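Local atomic coordinates of SusD homolog (Bacteroides thetaiotaomicron, PDB entry 4MRU), a protein that probably binds mucin O-glycans at the bacterial cell surface, as a SusD-like outer membrane lipoprotein built on a TPR-like helical fold. Residues R295-P301 and S387-G391; R435-Y439 and V500-K505; Y69-N73 and V445-R451. All coordinates share one frame; numbering follows the deposited sequence.

How the contacts relate
Read from the N terminus, the first segment met is 69-73, in the loop between strand 58-60 and helix 81-100; contact 3 closes the largest loop here by joining it to 445-451, which follows helix 427-437. Contact 1, 295-301 with 387-391, opens and closes within that span and ties two further loops together. The two contacts touch: Gly-297 O lies 2.9 Å from Val-446 N, and Lys-449 NZ meets Asn-299 OD1. Contact 2 opens at 435-439, before contact 3 has closed, so these two cross; it brings the C-terminal loop back onto helix 427-437. It stands apart, its centre about 26 Å from that of contact 1.

Contact 1: R295-P301 and S387-G391; sequences RIGINSP and SYSTG. With EDO (1,2-ethanediol), chain K.
Ile-298 covers one face of the Tyr-388 ring, and this is the tight part of the contact. Its CG2 methyl sits 3.6 Å from the ring centroid, only 1° off the normal, a centred CH-pi contact, while CD1 reaches Tyr-388 CE2 at 3.5 Å. Ser-387 CB covers the opposite face nearer the rim. Further back, Arg-295 CB packs on Tyr-388 CB at 3.6 Å. With CG anti to the backbone N (chi1 -172°) and a bend at chi2, the arginine passes this methylene and brings NH1 to Tyr-388 O at 2.9 Å, in a bent bond (141° at the hydrogen). The methyl of Thr-390 rests over one guanidinium face, offset toward its rim, and NH2 bonds to Pro-444 O.

The other side is looser and wetter. A 1,2-ethanediol, probably from the crystallisation liquor, takes a second bond from NH1 through O2, and at the far end of the ring a water joins Tyr-388 OH, at 2.7 Å, to Asn-299 N. Pro-301 CD merely skirts the hydroxyl. The chemistry is thus divided: apolar contact covers the ring face, whereas the polar part between these two segments rests on a neutral carbonyl rather than on a carboxylate.

Contact 2: R435-Y439 and V500-K505; sequences RRTGY and VWWDRK
Two flat groups meet first, the Arg-435 guanidinium and the Trp-502 indole, their planes 66° apart. Trp-502 CH2 stands over the centre of one guanidinium face, 3.9 Å from Arg-435 CZ, so the six-membered end of the indole is what meets the cation. Val-500 CG2 covers the centre of one indole face, and Arg-436 N comes to the ring edge, 3.8 Å from Trp-502 CZ3. The polar ends have other partners: Arg-435 NH1 bonds to the carbonyls of Arg-460 and Asp-123, and Trp-502 NE1 to the Asp-123 carboxylate.

Lys-505 runs fully extended alongside the helix end, its CB 3.4 Å from Arg-436 O, and delivers NZ to Thr-437 O at 2.8 Å. The donor is tilted 27° from the carbonyl plane. The same ammonium forms a salt bridge to Glu-409, which also accepts from Tyr-439 OH. Between the segments a water donates to Arg-436 O and Asp-503 OD1 and accepts from Lys-505 N. Arg-435 O and Asp-503 OD1, 3.2 Å apart, are both acceptors and do not bond; Arg-460 pairs with Asp-503 OD2.

Gly-438, with positive phi, takes the chain out of the helix, and Thr-437 OG1 accepts from Tyr-439 N at 3.1 Å in an ST turn, while it also bonds to Glu-433 O. The arrangement is that of a helix C terminus, in this TPR-like protein, whose last carbonyls are met by the lysine that follows the type I turn 500-503 and by a water held by Asp-503 and Lys-505.

Contact 3: Y69-N73 and V445-R451; sequences YSTYN and VVVNKGR. With EDO (1,2-ethanediol), chain G.
Tyr-72 and Val-445 come from opposite directions, the valine CG1 methyl oblique to the ring and 3.6 Å from Tyr-72 CZ, with CG2 beside CE2. Next along the same flank, Asn-448 OD1 lies at the ring edge, 3.4 Å from Tyr-72 CD2, its amide nearly perpendicular to the ring. At the root of the side chain, Tyr-72 CB rests against Gly-450 CA and N, where a side chain on the glycine would collide with it. The one direct backbone bond across the segments joins Lys-449 N to Thr-71 O at 2.9 Å. Alongside, Thr-71 CG2 packs on Val-447 CB, and Asn-73 lies against the Lys-449 methylenes.

In the next shell, Asn-448 OD1 accepts from Gly-450 N at 2.8 Å, an Asx turn that, with the bonds of ND2 to Val-453 O and Thr-455 OG1, helps hold the amide at the ring edge. Thr-71 OG1, set between the backbone N and carbonyl carbon (chi1 54°), donates to Asn-73 OD1 at 2.7 Å. Waters join Tyr-72 OH to Val-445 N and Tyr-72 O to Arg-451 N. Replacing Tyr-72 by an alanine would probably leave the Val-445 methyls without their ring and strand the water on Val-445 N with one partner fewer.

Further out, Lys-449 NZ bonds to Asn-299 and Ser-70 OG to Glu-60 of strand 58-60. Helix 40-54 backs the turn 69-72, with Ser-53 against Ser-70 and Tyr-54 against Tyr-72.

Contact 1: R295-P301 and S387-G391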
ATOM      1  N   ARG A 295       4.003   8.120  18.582  1.00 19.59           N
ATOM      2  CA  ARG A 295       5.184   8.400  17.767  1.00 17.97           C
ATOM      3  C   ARG A 295       5.737   7.099  17.220  1.00 19.29           C
ATOM      4  O   ARG A 295       5.943   6.162  17.957  1.00 19.24           O
ATOM      5  CB  ARG A 295       6.253   9.135  18.558  1.00 18.50           C
ATOM      6  CG  ARG A 295       7.445   9.645  17.737  1.00 16.94           C
ATOM      7  CD  ARG A 295       7.095  10.876  16.895  1.00 18.76           C
ATOM      8  NE  ARG A 295       8.256  11.274  16.173  1.00 20.07           N
ATOM      9  CZ  ARG A 295       9.169  12.112  16.634  1.00 20.30           C
ATOM     10  NH1 ARG A 295       9.031  12.718  17.841  1.00 21.14           N
ATOM     11  NH2 ARG A 295      10.232  12.354  15.893  1.00 22.06           N
ATOM     12  N   ILE A 296       5.995   7.053  15.925  1.00 17.95           N
ATOM     13  CA  ILE A 296       6.580   5.851  15.307  1.00 19.91           C
ATOM     14  C   ILE A 296       8.106   5.903  15.329  1.00 17.58           C
ATOM     15  O   ILE A 296       8.684   6.900  14.946  1.00 18.48           O
ATOM     16  CB  ILE A 296       6.085   5.677  13.859  1.00 19.20           C
ATOM     17  CG1 ILE A 296       4.584   5.440  13.888  1.00 22.06           C
ATOM     18  CG2 ILE A 296       6.813   4.530  13.152  1.00 22.08           C
ATOM     19  CD1 ILE A 296       3.924   5.566  12.549  1.00 20.27           C
ATOM     20  N   GLY A 297       8.715   4.811  15.773  1.00 17.64           N
ATOM     21  CA  GLY A 297      10.175   4.715  15.898  1.00 16.95           C
ATOM     22  C   GLY A 297      10.774   5.174  17.223  1.00 19.07           C
ATOM     23  O   GLY A 297      11.626   6.069  17.264  1.00 20.84           O
ATOM     24  N   ILE A 298      10.346   4.517  18.291  1.00 18.42           N
ATOM     25  CA  ILE A 298      10.694   4.852  19.622  1.00 20.33           C
ATOM     26  C   ILE A 298      10.937   3.571  20.425  1.00 21.70           C
ATOM     27  O   ILE A 298      10.560   2.519  19.973  1.00 19.61           O
ATOM     28  CB  ILE A 298       9.546   5.598  20.309  1.00 21.46           C
ATOM     29  CG1 ILE A 298       8.287   4.735  20.343  1.00 21.97           C
ATOM     30  CG2 ILE A 298       9.285   6.947  19.612  1.00 23.09           C
ATOM     31  CD1 ILE A 298       7.185   5.253  21.242  1.00 29.57           C
ATOM     32  N   ASN A 299      11.541   3.713  21.610  1.00 22.18           N
ATOM     33  CA  ASN A 299      11.600   2.671  22.630  1.00 20.55           C
ATOM     34  C   ASN A 299      10.980   3.270  23.883  1.00 20.15           C
ATOM     35  O   ASN A 299      11.658   3.902  24.670  1.00 21.46           O
ATOM     36  CB  ASN A 299      13.038   2.198  22.892  1.00 26.50           C
ATOM     37  CG  ASN A 299      13.701   1.476  21.698  1.00 28.45           C
ATOM     38  OD1 ASN A 299      14.923   1.418  21.628  1.00 32.39           O
ATOM     39  ND2 ASN A 299      12.936   0.888  20.848  1.00 28.20           N
ATOM     40  N   SER A 300       9.667   3.161  24.038  1.00 20.30           N
ATOM     41  CA  SER A 300       8.998   3.819  25.149  1.00 21.46           C
ATOM     42  C   SER A 300       9.483   3.289  26.492  1.00 22.60           C
ATOM     43  O   SER A 300       9.653   2.087  26.641  1.00 23.36           O
ATOM     44  CB  SER A 300       7.480   3.604  25.081  1.00 26.88           C
ATOM     45  OG  SER A 300       6.815   4.165  26.218  1.00 26.47           O
ATOM     46  N   PRO A 301       9.622   4.169  27.504  1.00 23.40           N
ATOM     47  CA  PRO A 301       9.899   3.713  28.891  1.00 25.69           C
ATOM     48  C   PRO A 301       8.661   3.337  29.652  1.00 23.80           C
ATOM     49  O   PRO A 301       8.748   2.941  30.797  1.00 23.49           O
ATOM     50  CB  PRO A 301      10.514   4.954  29.539  1.00 26.82           C
ATOM     51  CG  PRO A 301       9.831   6.093  28.835  1.00 27.19           C
ATOM     52  CD  PRO A 301       9.540   5.641  27.418  1.00 23.83           C
ATOM     53  N   SER A 387       6.355  12.233  26.078  1.00 24.91           N
ATOM     54  CA  SER A 387       7.706  11.770  25.752  1.00 26.20           C
ATOM     55  C   SER A 387       8.228  12.165  24.372  1.00 22.66           C
ATOM     56  O   SER A 387       9.421  12.375  24.233  1.00 20.85           O
ATOM     57  CB  SER A 387       7.784  10.235  25.791  1.00 27.48           C
ATOM     58  OG  SER A 387       7.479   9.731  27.054  1.00 32.16           O
ATOM     59  N   TYR A 388       7.377  12.156  23.349  1.00 21.80           N
ATOM     60  CA  TYR A 388       7.879  12.297  21.963  1.00 20.63           C
ATOM     61  C   TYR A 388       7.188  13.429  21.161  1.00 22.36           C
ATOM     62  O   TYR A 388       7.082  13.363  19.919  1.00 19.68           O
ATOM     63  CB  TYR A 388       7.766  10.972  21.230  1.00 18.63           C
ATOM     64  CG  TYR A 388       8.473   9.851  21.932  1.00 19.79           C
ATOM     65  CD1 TYR A 388       9.862   9.820  22.005  1.00 19.45           C
ATOM     66  CD2 TYR A 388       7.773   8.851  22.566  1.00 19.55           C
ATOM     67  CE1 TYR A 388      10.525   8.809  22.692  1.00 20.23           C
ATOM     68  CE2 TYR A 388       8.415   7.839  23.255  1.00 20.46           C
ATOM     69  CZ  TYR A 388       9.803   7.810  23.300  1.00 20.75           C
ATOM     70  OH  TYR A 388      10.455   6.801  23.961  1.00 18.59           O
ATOM     71  N   SER A 389       6.752  14.461  21.875  1.00 20.53           N
ATOM     72  CA  SER A 389       6.109  15.606  21.233  1.00 20.21           C
ATOM     73  C   SER A 389       7.034  16.243  20.257  1.00 24.38           C
ATOM     74  O   SER A 389       8.242  16.279  20.471  1.00 21.12           O
ATOM     75  CB  SER A 389       5.680  16.638  22.258  1.00 22.01           C
ATOM     76  OG  SER A 389       4.668  16.066  23.075  1.00 22.02           O
ATOM     77  N   THR A 390       6.482  16.751  19.151  1.00 23.33           N
ATOM     78  CA  THR A 390       7.342  17.390  18.167  1.00 23.04           C
ATOM     79  C   THR A 390       6.517  18.314  17.273  1.00 25.62           C
ATOM     80  O   THR A 390       5.274  18.348  17.358  1.00 23.26           O
ATOM     81  CB  THR A 390       8.147  16.313  17.343  1.00 25.52           C
ATOM     82  OG1 THR A 390       9.266  16.925  16.718  1.00 23.68           O
ATOM     83  CG2 THR A 390       7.341  15.681  16.282  1.00 25.68           C
ATOM     84  N   GLY A 391       7.207  19.053  16.413  1.00 23.90           N
ATOM     85  CA  GLY A 391       6.545  19.953  15.489  1.00 23.79           C
ATOM     86  C   GLY A 391       5.766  19.249  14.401  1.00 24.81           C
ATOM     87  O   GLY A 391       5.861  18.049  14.204  1.00 24.14           O
TER
HETATM   88  C1  EDO K 609      12.934  13.140  20.159  1.00 32.39           C
HETATM   89  O1  EDO K 609      13.518  13.901  19.052  1.00 24.11           O
HETATM   90  C2  EDO K 609      11.533  13.579  20.650  1.00 29.87           C
HETATM   91  O2  EDO K 609      10.756  14.370  19.700  1.00 28.99           O
HETATM   92  O   HOH W   1      12.817   6.176  22.788  1.00 19.98           O

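Contact 2: R435-Y439 and V500-K505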
ATOM      1  N   ARG A 435       7.737   6.883  -0.730  1.00 18.54           N
ATOM      2  CA  ARG A 435       9.060   6.755  -1.351  1.00 19.64           C
ATOM      3  C   ARG A 435       9.169   7.440  -2.741  1.00 17.69           C
ATOM      4  O   ARG A 435      10.165   8.103  -3.060  1.00 21.84           O
ATOM      5  CB  ARG A 435       9.440   5.284  -1.446  1.00 16.82           C
ATOM      6  CG  ARG A 435       9.726   4.675  -0.081  1.00 18.52           C
ATOM      7  CD  ARG A 435      10.112   3.197  -0.213  1.00 21.48           C
ATOM      8  NE  ARG A 435       8.952   2.379  -0.505  1.00 19.62           N
ATOM      9  CZ  ARG A 435       8.990   1.141  -1.010  1.00 18.02           C
ATOM     10  NH1 ARG A 435      10.138   0.579  -1.309  1.00 18.23           N
ATOM     11  NH2 ARG A 435       7.849   0.495  -1.251  1.00 18.12           N
ATOM     12  N   ARG A 436       8.168   7.246  -3.562  1.00 17.30           N
ATOM     13  CA  ARG A 436       8.194   7.733  -4.935  1.00 15.42           C
ATOM     14  C   ARG A 436       8.173   9.253  -4.983  1.00 16.02           C
ATOM     15  O   ARG A 436       8.957   9.879  -5.709  1.00 15.73           O
ATOM     16  CB  ARG A 436       6.996   7.206  -5.718  1.00 18.47           C
ATOM     17  CG  ARG A 436       7.012   7.658  -7.194  1.00 20.19           C
ATOM     18  CD  ARG A 436       5.957   6.932  -8.014  1.00 21.38           C
ATOM     19  NE  ARG A 436       4.613   7.296  -7.600  1.00 18.58           N
ATOM     20  CZ  ARG A 436       3.922   8.343  -8.051  1.00 19.84           C
ATOM     21  NH1 ARG A 436       4.428   9.144  -8.964  1.00 21.61           N
ATOM     22  NH2 ARG A 436       2.710   8.601  -7.555  1.00 17.36           N
ATOM     23  N   THR A 437       7.235   9.839  -4.235  1.00 17.06           N
ATOM     24  CA  THR A 437       6.940  11.255  -4.379  1.00 17.09           C
ATOM     25  C   THR A 437       7.488  12.111  -3.289  1.00 20.20           C
ATOM     26  O   THR A 437       7.555  13.320  -3.465  1.00 19.42           O
ATOM     27  CB  THR A 437       5.402  11.499  -4.408  1.00 17.16           C
ATOM     28  OG1 THR A 437       4.839  11.238  -3.118  1.00 15.59           O
ATOM     29  CG2 THR A 437       4.731  10.625  -5.452  1.00 20.24           C
ATOM     30  N   GLY A 438       7.786  11.530  -2.124  1.00 21.09           N
ATOM     31  CA  GLY A 438       8.241  12.302  -0.954  1.00 20.86           C
ATOM     32  C   GLY A 438       7.088  12.743  -0.073  1.00 19.54           C
ATOM     33  O   GLY A 438       7.285  13.325   0.978  1.00 22.87           O
ATOM     34  N   TYR A 439       5.877  12.386  -0.462  1.00 18.61           N
ATOM     35  CA  TYR A 439       4.690  12.793   0.246  1.00 17.01           C
ATOM     36  C   TYR A 439       3.783  11.618   0.698  1.00 20.11           C
ATOM     37  O   TYR A 439       3.871  10.511   0.168  1.00 19.35           O
ATOM     38  CB  TYR A 439       3.863  13.709  -0.643  1.00 19.91           C
ATOM     39  CG  TYR A 439       4.656  14.818  -1.304  1.00 18.61           C
ATOM     40  CD1 TYR A 439       5.419  15.704  -0.548  1.00 19.09           C
ATOM     41  CD2 TYR A 439       4.569  15.015  -2.692  1.00 19.25           C
ATOM     42  CE1 TYR A 439       6.145  16.731  -1.151  1.00 23.47           C
ATOM     43  CE2 TYR A 439       5.297  16.017  -3.303  1.00 19.50           C
ATOM     44  CZ  TYR A 439       6.084  16.864  -2.523  1.00 22.37           C
ATOM     45  OH  TYR A 439       6.762  17.876  -3.123  1.00 24.31           O
ATOM     46  N   VAL A 500      15.063   1.242  -4.571  1.00 20.07           N
ATOM     47  CA  VAL A 500      14.593   0.376  -5.654  1.00 17.67           C
ATOM     48  C   VAL A 500      14.579   1.174  -6.963  1.00 17.86           C
ATOM     49  O   VAL A 500      14.575   2.409  -6.944  1.00 19.17           O
ATOM     50  CB  VAL A 500      13.199  -0.271  -5.365  1.00 16.20           C
ATOM     51  CG1 VAL A 500      13.213  -1.001  -3.998  1.00 18.75           C
ATOM     52  CG2 VAL A 500      12.102   0.743  -5.402  1.00 18.33           C
ATOM     53  N   TRP A 501      14.467   0.448  -8.082  1.00 18.69           N
ATOM     54  CA  TRP A 501      14.642   1.064  -9.407  1.00 20.14           C
ATOM     55  C   TRP A 501      13.701   2.241  -9.684  1.00 17.73           C
ATOM     56  O   TRP A 501      14.138   3.228 -10.241  1.00 18.37           O
ATOM     57  CB  TRP A 501      14.506  -0.011 -10.507  1.00 20.18           C
ATOM     58  CG  TRP A 501      14.396   0.545 -11.897  1.00 19.49           C
ATOM     59  CD1 TRP A 501      15.382   1.105 -12.641  1.00 23.00           C
ATOM     60  CD2 TRP A 501      13.221   0.560 -12.702  1.00 18.56           C
ATOM     61  NE1 TRP A 501      14.888   1.490 -13.870  1.00 20.62           N
ATOM     62  CE2 TRP A 501      13.551   1.189 -13.909  1.00 22.36           C
ATOM     63  CE3 TRP A 501      11.910   0.115 -12.511  1.00 22.31           C
ATOM     64  CZ2 TRP A 501      12.626   1.347 -14.937  1.00 21.64           C
ATOM     65  CZ3 TRP A 501      10.975   0.312 -13.535  1.00 19.25           C
ATOM     66  CH2 TRP A 501      11.358   0.903 -14.727  1.00 21.18           C
ATOM     67  N   TRP A 502      12.431   2.176  -9.318  1.00 16.55           N
ATOM     68  CA  TRP A 502      11.541   3.296  -9.641  1.00 17.37           C
ATOM     69  C   TRP A 502      11.720   4.527  -8.719  1.00 19.40           C
ATOM     70  O   TRP A 502      11.130   5.550  -9.001  1.00 19.92           O
ATOM     71  CB  TRP A 502      10.057   2.888  -9.668  1.00 17.83           C
ATOM     72  CG  TRP A 502       9.486   2.105  -8.482  1.00 17.56           C
ATOM     73  CD1 TRP A 502       9.079   0.828  -8.508  1.00 18.31           C
ATOM     74  CD2 TRP A 502       9.191   2.584  -7.164  1.00 17.23           C
ATOM     75  NE1 TRP A 502       8.585   0.451  -7.305  1.00 17.53           N
ATOM     76  CE2 TRP A 502       8.673   1.513  -6.445  1.00 16.56           C
ATOM     77  CE3 TRP A 502       9.373   3.793  -6.517  1.00 18.49           C
ATOM     78  CZ2 TRP A 502       8.288   1.613  -5.128  1.00 19.62           C
ATOM     79  CZ3 TRP A 502       8.993   3.898  -5.180  1.00 18.33           C
ATOM     80  CH2 TRP A 502       8.484   2.807  -4.500  1.00 17.30           C
ATOM     81  N   ASP A 503      12.468   4.395  -7.619  1.00 17.66           N
ATOM     82  CA  ASP A 503      12.605   5.458  -6.617  1.00 18.20           C
ATOM     83  C   ASP A 503      13.734   6.362  -7.039  1.00 19.20           C
ATOM     84  O   ASP A 503      14.914   6.206  -6.609  1.00 21.21           O
ATOM     85  CB  ASP A 503      12.825   4.847  -5.225  1.00 20.97           C
ATOM     86  CG  ASP A 503      12.958   5.879  -4.125  1.00 25.43           C
ATOM     87  OD1 ASP A 503      12.829   7.091  -4.435  1.00 20.76           O
ATOM     88  OD2 ASP A 503      13.208   5.458  -2.958  1.00 22.11           O
ATOM     89  N   ARG A 504      13.409   7.266  -7.956  1.00 18.61           N
ATOM     90  CA  ARG A 504      14.436   8.080  -8.631  1.00 18.96           C
ATOM     91  C   ARG A 504      14.163   9.568  -8.551  1.00 20.92           C
ATOM     92  O   ARG A 504      14.917  10.347  -9.075  1.00 23.73           O
ATOM     93  CB  ARG A 504      14.530   7.692 -10.107  1.00 19.25           C
ATOM     94  CG  ARG A 504      14.677   6.206 -10.371  1.00 19.96           C
ATOM     95  CD  ARG A 504      15.089   5.917 -11.828  1.00 20.11           C
ATOM     96  NE  ARG A 504      16.550   5.922 -11.967  1.00 23.58           N
ATOM     97  CZ  ARG A 504      17.349   4.891 -11.676  1.00 24.85           C
ATOM     98  NH1 ARG A 504      16.865   3.746 -11.202  1.00 24.63           N
ATOM     99  NH2 ARG A 504      18.638   5.013 -11.816  1.00 29.33           N
ATOM    100  N   LYS A 505      13.080   9.991  -7.917  1.00 21.75           N
ATOM    101  CA  LYS A 505      12.821  11.433  -7.812  1.00 23.87           C
ATOM    102  C   LYS A 505      14.027  12.183  -7.169  1.00 26.28           C
ATOM    103  O   LYS A 505      14.507  11.775  -6.122  1.00 26.81           O
ATOM    104  CB  LYS A 505      11.556  11.671  -7.009  1.00 22.03           C
ATOM    105  CG  LYS A 505      11.147  13.130  -6.960  1.00 22.23           C
ATOM    106  CD  LYS A 505       9.901  13.360  -6.130  1.00 25.63           C
ATOM    107  CE  LYS A 505       9.565  14.835  -6.174  1.00 34.08           C
ATOM    108  NZ  LYS A 505       8.338  15.157  -5.434  1.00 37.94           N
TER
HETATM  109  O   HOH W   2      11.314   8.436  -6.369  1.00 21.57           O

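Contact 3: Y69-N73 and V445-R451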
ATOM      1  N   TYR A  69      10.615  -3.168  13.050  1.00 20.23           N
ATOM      2  CA  TYR A  69      10.509  -2.520  11.767  1.00 17.77           C
ATOM      3  C   TYR A  69      10.525  -1.001  11.971  1.00 18.51           C
ATOM      4  O   TYR A  69      11.257  -0.289  11.238  1.00 16.76           O
ATOM      5  CB  TYR A  69       9.243  -2.931  11.007  1.00 19.64           C
ATOM      6  CG  TYR A  69       9.313  -4.287  10.294  1.00 18.72           C
ATOM      7  CD1 TYR A  69       9.131  -5.481  10.977  1.00 18.97           C
ATOM      8  CD2 TYR A  69       9.571  -4.351   8.937  1.00 21.96           C
ATOM      9  CE1 TYR A  69       9.173  -6.712  10.308  1.00 20.45           C
ATOM     10  CE2 TYR A  69       9.641  -5.567   8.267  1.00 22.93           C
ATOM     11  CZ  TYR A  69       9.448  -6.736   8.945  1.00 24.69           C
ATOM     12  OH  TYR A  69       9.489  -7.902   8.240  1.00 22.59           O
ATOM     13  N   SER A  70       9.790  -0.490  12.970  1.00 18.00           N
ATOM     14  CA  SER A  70       9.629   0.992  13.122  1.00 16.93           C
ATOM     15  C   SER A  70      10.944   1.725  13.454  1.00 17.79           C
ATOM     16  O   SER A  70      11.090   2.921  13.142  1.00 19.69           O
ATOM     17  CB  SER A  70       8.591   1.330  14.160  1.00 18.19           C
ATOM     18  OG  SER A  70       8.973   0.821  15.405  1.00 21.77           O
ATOM     19  N   THR A  71      11.891   1.005  14.045  1.00 15.79           N
ATOM     20  CA  THR A  71      13.227   1.574  14.367  1.00 15.78           C
ATOM     21  C   THR A  71      14.321   1.135  13.376  1.00 16.92           C
ATOM     22  O   THR A  71      15.521   1.363  13.604  1.00 18.26           O
ATOM     23  CB  THR A  71      13.633   1.271  15.825  1.00 16.82           C
ATOM     24  OG1 THR A  71      13.560  -0.133  16.096  1.00 18.01           O
ATOM     25  CG2 THR A  71      12.732   2.064  16.766  1.00 19.21           C
ATOM     26  N   TYR A  72      13.885   0.534  12.286  1.00 15.90           N
ATOM     27  CA  TYR A  72      14.709   0.168  11.120  1.00 18.38           C
ATOM     28  C   TYR A  72      15.642  -1.016  11.382  1.00 18.72           C
ATOM     29  O   TYR A  72      16.587  -1.230  10.621  1.00 20.87           O
ATOM     30  CB  TYR A  72      15.511   1.384  10.584  1.00 20.03           C
ATOM     31  CG  TYR A  72      14.705   2.623  10.225  1.00 18.06           C
ATOM     32  CD1 TYR A  72      13.360   2.574   9.937  1.00 18.23           C
ATOM     33  CD2 TYR A  72      15.322   3.870  10.160  1.00 22.64           C
ATOM     34  CE1 TYR A  72      12.672   3.707   9.529  1.00 19.97           C
ATOM     35  CE2 TYR A  72      14.623   5.023   9.821  1.00 22.15           C
ATOM     36  CZ  TYR A  72      13.278   4.938   9.521  1.00 18.84           C
ATOM     37  OH  TYR A  72      12.595   6.073   9.156  1.00 19.04           O
ATOM     38  N   ASN A  73      15.359  -1.791  12.437  1.00 20.37           N
ATOM     39  CA  ASN A  73      16.210  -2.928  12.778  1.00 19.66           C
ATOM     40  C   ASN A  73      15.353  -4.138  13.087  1.00 19.40           C
ATOM     41  O   ASN A  73      15.537  -4.785  14.102  1.00 20.76           O
ATOM     42  CB  ASN A  73      17.174  -2.592  13.926  1.00 19.84           C
ATOM     43  CG  ASN A  73      16.483  -2.427  15.250  1.00 22.15           C
ATOM     44  OD1 ASN A  73      15.329  -1.993  15.328  1.00 20.01           O
ATOM     45  ND2 ASN A  73      17.185  -2.790  16.305  1.00 21.50           N
ATOM     46  N   VAL A 445      11.791   9.086  12.661  1.00 21.86           N
ATOM     47  CA  VAL A 445      11.909   8.203  13.799  1.00 21.16           C
ATOM     48  C   VAL A 445      12.802   8.890  14.856  1.00 22.64           C
ATOM     49  O   VAL A 445      13.644   9.733  14.530  1.00 19.13           O
ATOM     50  CB  VAL A 445      12.480   6.803  13.465  1.00 19.24           C
ATOM     51  CG1 VAL A 445      11.612   6.106  12.434  1.00 18.38           C
ATOM     52  CG2 VAL A 445      13.926   6.905  12.977  1.00 20.96           C
ATOM     53  N   VAL A 446      12.612   8.494  16.111  1.00 21.11           N
ATOM     54  CA  VAL A 446      13.488   8.928  17.180  1.00 21.84           C
ATOM     55  C   VAL A 446      14.725   8.039  17.318  1.00 21.92           C
ATOM     56  O   VAL A 446      15.849   8.513  17.370  1.00 16.15           O
ATOM     57  CB  VAL A 446      12.695   8.960  18.498  1.00 22.26           C
ATOM     58  CG1 VAL A 446      13.608   9.385  19.620  1.00 22.06           C
ATOM     59  CG2 VAL A 446      11.490   9.896  18.325  1.00 18.56           C
ATOM     60  N   VAL A 447      14.480   6.738  17.403  1.00 20.75           N
ATOM     61  CA  VAL A 447      15.503   5.752  17.530  1.00 19.93           C
ATOM     62  C   VAL A 447      15.760   5.114  16.167  1.00 21.73           C
ATOM     63  O   VAL A 447      14.944   4.334  15.658  1.00 19.99           O
ATOM     64  CB  VAL A 447      15.078   4.687  18.542  1.00 20.80           C
ATOM     65  CG1 VAL A 447      16.196   3.680  18.739  1.00 26.58           C
ATOM     66  CG2 VAL A 447      14.743   5.316  19.897  1.00 24.69           C
ATOM     67  N   ASN A 448      16.864   5.518  15.537  1.00 19.18           N
ATOM     68  CA  ASN A 448      17.245   4.988  14.222  1.00 18.33           C
ATOM     69  C   ASN A 448      18.305   3.974  14.427  1.00 17.91           C
ATOM     70  O   ASN A 448      19.495   4.318  14.554  1.00 20.64           O
ATOM     71  CB  ASN A 448      17.725   6.094  13.251  1.00 19.30           C
ATOM     72  CG  ASN A 448      18.139   5.526  11.922  1.00 19.48           C
ATOM     73  OD1 ASN A 448      18.286   4.279  11.760  1.00 18.85           O
ATOM     74  ND2 ASN A 448      18.422   6.419  10.965  1.00 18.54           N
ATOM     75  N   LYS A 449      17.888   2.711  14.492  1.00 16.76           N
ATOM     76  CA  LYS A 449      18.819   1.610  14.682  1.00 21.71           C
ATOM     77  C   LYS A 449      19.063   0.906  13.375  1.00 20.51           C
ATOM     78  O   LYS A 449      19.577  -0.213  13.372  1.00 20.64           O
ATOM     79  CB  LYS A 449      18.284   0.638  15.741  1.00 23.31           C
ATOM     80  CG  LYS A 449      18.356   1.149  17.176  1.00 26.93           C
ATOM     81  CD  LYS A 449      17.447   0.283  18.059  1.00 33.76           C
ATOM     82  CE  LYS A 449      17.779   0.399  19.549  1.00 41.21           C
ATOM     83  NZ  LYS A 449      16.817  -0.386  20.402  1.00 34.86           N
ATOM     84  N   GLY A 450      18.790   1.589  12.259  1.00 20.27           N
ATOM     85  CA  GLY A 450      19.047   1.021  10.938  1.00 18.80           C
ATOM     86  C   GLY A 450      20.518   0.901  10.529  1.00 24.74           C
ATOM     87  O   GLY A 450      21.395   1.582  11.071  1.00 25.88           O
ATOM     88  N   ARG A 451      20.775  -0.001   9.573  1.00 21.98           N
ATOM     89  CA  ARG A 451      22.084  -0.184   8.986  1.00 21.36           C
ATOM     90  C   ARG A 451      22.057   0.455   7.602  1.00 23.09           C
ATOM     91  O   ARG A 451      21.311  -0.005   6.721  1.00 22.54           O
ATOM     92  CB  ARG A 451      22.422  -1.675   8.877  1.00 25.57           C
ATOM     93  CG  ARG A 451      23.912  -1.869   8.659  1.00 40.96           C
ATOM     94  CD  ARG A 451      24.257  -2.817   7.539  1.00 66.28           C
ATOM     95  NE  ARG A 451      25.679  -2.666   7.208  1.00 79.29           N
ATOM     96  CZ  ARG A 451      26.684  -3.236   7.876  1.00 61.63           C
ATOM     97  NH1 ARG A 451      26.457  -4.041   8.911  1.00 57.41           N
ATOM     98  NH2 ARG A 451      27.926  -3.022   7.482  1.00 63.93           N
TER
HETATM   99  C1  EDO G 605       9.545   8.245   8.407  1.00 50.05           C
HETATM  100  O1  EDO G 605       8.609   7.619   7.534  1.00 44.21           O
HETATM  101  C2  EDO G 605       9.860   7.324   9.576  1.00 48.71           C
HETATM  102  O2  EDO G 605      10.187   5.988   9.124  1.00 32.44           O
HETATM  103  O   HOH W   3      13.912  -0.682  18.746  1.00 24.25           O
HETATM  104  O   HOH W   4      18.659  -1.933   8.931  1.00 20.02           O
HETATM  105  O   HOH W   5      12.841   8.611  10.094  1.00 20.68           O